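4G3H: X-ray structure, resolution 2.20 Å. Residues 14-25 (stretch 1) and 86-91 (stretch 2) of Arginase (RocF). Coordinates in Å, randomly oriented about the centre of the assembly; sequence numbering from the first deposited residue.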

# COMPACT_ATOMS: atom_id res chain seq x y z
N LYS A 14 0.06 -20.35 6.49
CA LYS A 14 -1.35 -20.32 6.88
C LYS A 14 -2.00 -19.05 6.34
O LYS A 14 -3.21 -18.89 6.42
N ARG A 15 -1.18 -18.16 5.79
CA ARG A 15 -1.68 -16.88 5.28
C ARG A 15 -1.89 -16.83 3.77
O ARG A 15 -0.93 -16.91 2.99
N GLY A 16 -3.15 -16.69 3.36
CA GLY A 16 -3.49 -16.62 1.94
C GLY A 16 -2.80 -15.51 1.16
O GLY A 16 -2.54 -15.66 -0.04
N THR A 17 -2.51 -14.39 1.81
CA THR A 17 -1.85 -13.29 1.14
C THR A 17 -0.36 -13.57 0.94
O THR A 17 0.20 -13.18 -0.06
N ASP A 18 0.26 -14.26 1.90
CA ASP A 18 1.68 -14.60 1.81
C ASP A 18 1.89 -15.55 0.64
O ASP A 18 2.91 -15.51 -0.04
N LYS A 19 0.90 -16.42 0.41
CA LYS A 19 0.97 -17.36 -0.70
C LYS A 19 0.82 -16.56 -1.99
O LYS A 19 1.42 -16.89 -3.01
N GLY A 20 0.01 -15.51 -1.93
CA GLY A 20 -0.17 -14.67 -3.10
C GLY A 20 1.16 -14.05 -3.48
O GLY A 20 1.57 -14.06 -4.64
N VAL A 21 1.85 -13.51 -2.47
CA VAL A 21 3.15 -12.89 -2.68
C VAL A 21 4.19 -13.86 -3.27
O VAL A 21 4.93 -13.50 -4.18
N ARG A 22 4.25 -15.09 -2.75
CA ARG A 22 5.23 -16.05 -3.27
C ARG A 22 4.94 -16.44 -4.71
O ARG A 22 5.86 -16.68 -5.49
N ARG A 23 3.66 -16.49 -5.08
CA ARG A 23 3.26 -16.82 -6.45
C ARG A 23 3.73 -15.72 -7.40
O ARG A 23 4.28 -15.99 -8.47
N LEU A 24 3.49 -14.47 -7.00
CA LEU A 24 3.87 -13.32 -7.80
C LEU A 24 5.40 -13.22 -7.92
O LEU A 24 5.92 -12.90 -8.98
N ARG A 25 6.11 -13.49 -6.83
CA ARG A 25 7.57 -13.44 -6.84
C ARG A 25 8.15 -14.43 -7.84
O ARG A 25 9.07 -14.10 -8.60
N ILE A 86 6.97 -3.07 -4.14
CA ILE A 86 6.73 -3.77 -2.89
C ILE A 86 5.44 -4.58 -2.78
O ILE A 86 4.35 -4.02 -2.80
N LEU A 87 5.57 -5.81 -2.68
CA LEU A 87 4.56 -6.70 -2.33
C LEU A 87 4.40 -6.95 -0.86
O LEU A 87 4.92 -7.74 -0.39
N SER A 88 3.57 -6.18 -0.30
CA SER A 88 3.26 -6.03 1.05
C SER A 88 2.56 -7.12 1.84
O SER A 88 2.54 -7.07 2.85
N SER A 89 1.90 -7.98 1.09
CA SER A 89 1.08 -9.04 1.39
C SER A 89 -0.24 -8.58 1.94
O SER A 89 -1.00 -8.70 1.40
N GLU A 90 -0.25 -7.96 3.03
CA GLU A 90 -1.33 -7.38 3.68
C GLU A 90 -1.25 -5.92 3.91
O GLU A 90 -0.29 -5.51 4.19
N HIS A 91 -2.32 -5.17 3.66
CA HIS A 91 -2.22 -3.73 3.81
C HIS A 91 -1.74 -3.21 5.15
O HIS A 91 -1.13 -2.15 5.21

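A helix that packs against a neighbouring segment often meets it in two ways at once, with polar side chains at its first turn and apolar ones further along. The contact between residues 14-25 and 86-91 of this arginase is a compact example, burying 386 Å² in total. The helix runs from G16 onward, with R15 at the N-cap position, and its backbone comes nearest the second stretch at T17 and S89.

The polar end is built around the hydroxyl of S89, whose CA-to-CB bond points toward the helix and whose chi1 is t. That conformation places OG where it can serve two partners. It accepts a hydrogen bond from T17 OG1, at 3.0 Å from S89 OG, and donates one to D18 OD1, at 2.7 Å from S89 OG. T17 also points toward the second stretch, and its p rotamer sets OG1 within reach of the serine. D18 starts less favourably: its CA-to-CB bond runs sideways, yet an m rotamer, with chi1 at -83° and chi2 at 18°, brings the carboxylate nearer. The result is a short relay, from threonine through serine to aspartate, in which both hydroxyls have a defined direction.

Beside this relay lies a salt bridge. R15 combines chi1 m and chi2 t with chi3 p (81°) and chi4 near 83°, so that its extended first part gives way to a bend that turns the guanidinium. E90 meets it with chi1 p and chi2 t; although its CA-to-CB bond is sideways, its end comes nearer. R15 NH2 lies 2.6 Å from E90 OE1, with a nearly linear N-H...O angle of 171°, whereas the bond from R15 NE to the same E90 OE1, at 3.4 Å and 129°, is weak. The carboxylate oxygen approaches the edge of the guanidinium, near its plane, as the direction of the N-H bonds requires.

One turn on from T17, the contact becomes apolar. V21 is t and points toward the second stretch: V21 CG2 comes within 3.6 Å of S89 CB and 4.1 Å of L87 O, and V21 CG1 lies 4.3 Å from L87 CB, so both methyls reach L87. L24, with the m,t conformation common for leucine in helices, adds a contact between its CB and L87 CD1 at 4.2 Å. L87 itself points toward the helix with chi1 at -28°, between the usual wells, and chi2 t.

The spacing of T17, V21 and L24, four and then three residues apart, illustrates the principle: helical periodicity gathers them on one face, with D18 reaching in from the side and R15 contributing from just before the helix, while K19 and R22 point away.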

# COMPACT_ATOMS: atom_id res chain seq x y z
CB LYS A 14 -1.49 -20.31 8.41
CG LYS A 14 -1.04 -21.56 9.14
CD LYS A 14 -1.98 -22.74 8.89
CE LYS A 14 -1.66 -23.90 9.83
NZ LYS A 14 -2.43 -25.14 9.50
CB ARG A 15 -0.74 -15.76 5.71
CG ARG A 15 -0.39 -15.81 7.20
CD ARG A 15 0.56 -14.70 7.60
NE ARG A 15 -0.13 -13.44 7.83
CZ ARG A 15 -0.74 -13.11 8.96
NH1 ARG A 15 -0.73 -13.96 9.98
NH2 ARG A 15 -1.36 -11.95 9.08
CB THR A 17 -1.99 -11.97 1.93
OG1 THR A 17 -1.57 -12.17 3.28
CG2 THR A 17 -3.44 -11.48 1.90
CB ASP A 18 2.16 -15.25 3.12
CG ASP A 18 2.53 -14.23 4.18
OD1 ASP A 18 2.11 -13.07 4.06
OD2 ASP A 18 3.24 -14.58 5.15
CB LYS A 19 -0.14 -18.41 -0.58
CG LYS A 19 0.04 -19.34 0.62
CD LYS A 19 -0.96 -20.48 0.64
CE LYS A 19 -0.70 -21.40 1.81
NZ LYS A 19 -1.67 -22.53 1.87
CB VAL A 21 3.72 -12.34 -1.36
CG1 VAL A 21 5.14 -11.81 -1.58
CG2 VAL A 21 2.80 -11.25 -0.81
CB ARG A 22 5.34 -17.29 -2.37
CG ARG A 22 4.05 -18.01 -2.04
CD ARG A 22 3.48 -18.76 -3.23
NE ARG A 22 4.42 -19.71 -3.81
CZ ARG A 22 4.14 -20.49 -4.86
NH1 ARG A 22 5.04 -21.33 -5.33
NH2 ARG A 22 2.94 -20.43 -5.42
CB ARG A 23 1.74 -16.91 -6.58
CG ARG A 23 1.08 -18.19 -6.11
CD ARG A 23 -0.30 -18.26 -6.74
NE ARG A 23 -1.10 -19.39 -6.28
CZ ARG A 23 -2.29 -19.70 -6.79
NH1 ARG A 23 -2.96 -20.75 -6.32
NH2 ARG A 23 -2.81 -18.98 -7.77
CB LEU A 24 3.27 -12.05 -7.18
CG LEU A 24 1.73 -12.06 -7.14
CD1 LEU A 24 1.21 -10.89 -6.33
CD2 LEU A 24 1.18 -12.00 -8.56
CB ARG A 25 8.14 -13.77 -5.46
CG ARG A 25 7.94 -12.71 -4.39
CD ARG A 25 8.28 -13.26 -3.01
NE ARG A 25 9.68 -13.68 -2.87
CZ ARG A 25 10.20 -14.19 -1.75
NH1 ARG A 25 9.43 -14.34 -0.67
NH2 ARG A 25 11.47 -14.54 -1.71
CB ILE A 86 6.77 -2.77 -1.72
CG1 ILE A 86 8.05 -1.94 -1.79
CG2 ILE A 86 6.68 -3.52 -0.39
CD1 ILE A 86 7.96 -0.65 -1.02
CB LEU A 87 4.51 -7.93 -3.21
CG LEU A 87 4.98 -7.90 -4.62
CD1 LEU A 87 5.30 -8.95 -5.21
CD2 LEU A 87 4.09 -7.36 -5.35
CB SER A 88 2.82 -4.66 1.38
OG SER A 88 1.64 -4.40 1.11
CB SER A 89 1.71 -10.01 2.36
OG SER A 89 1.11 -11.12 2.54
CB GLU A 90 -1.75 -8.21 4.90
CG GLU A 90 -0.85 -8.36 5.95
CD GLU A 90 -1.35 -9.29 7.04
OE1 GLU A 90 -1.51 -10.48 6.92
OE2 GLU A 90 -1.52 -8.84 8.07
CB HIS A 91 -3.55 -3.05 3.45
CG HIS A 91 -3.38 -1.91 2.50
ND1 HIS A 91 -2.16 -1.30 2.29
CD2 HIS A 91 -4.27 -1.27 1.71
CE1 HIS A 91 -2.31 -0.34 1.39
NE2 HIS A 91 -3.57 -0.30 1.03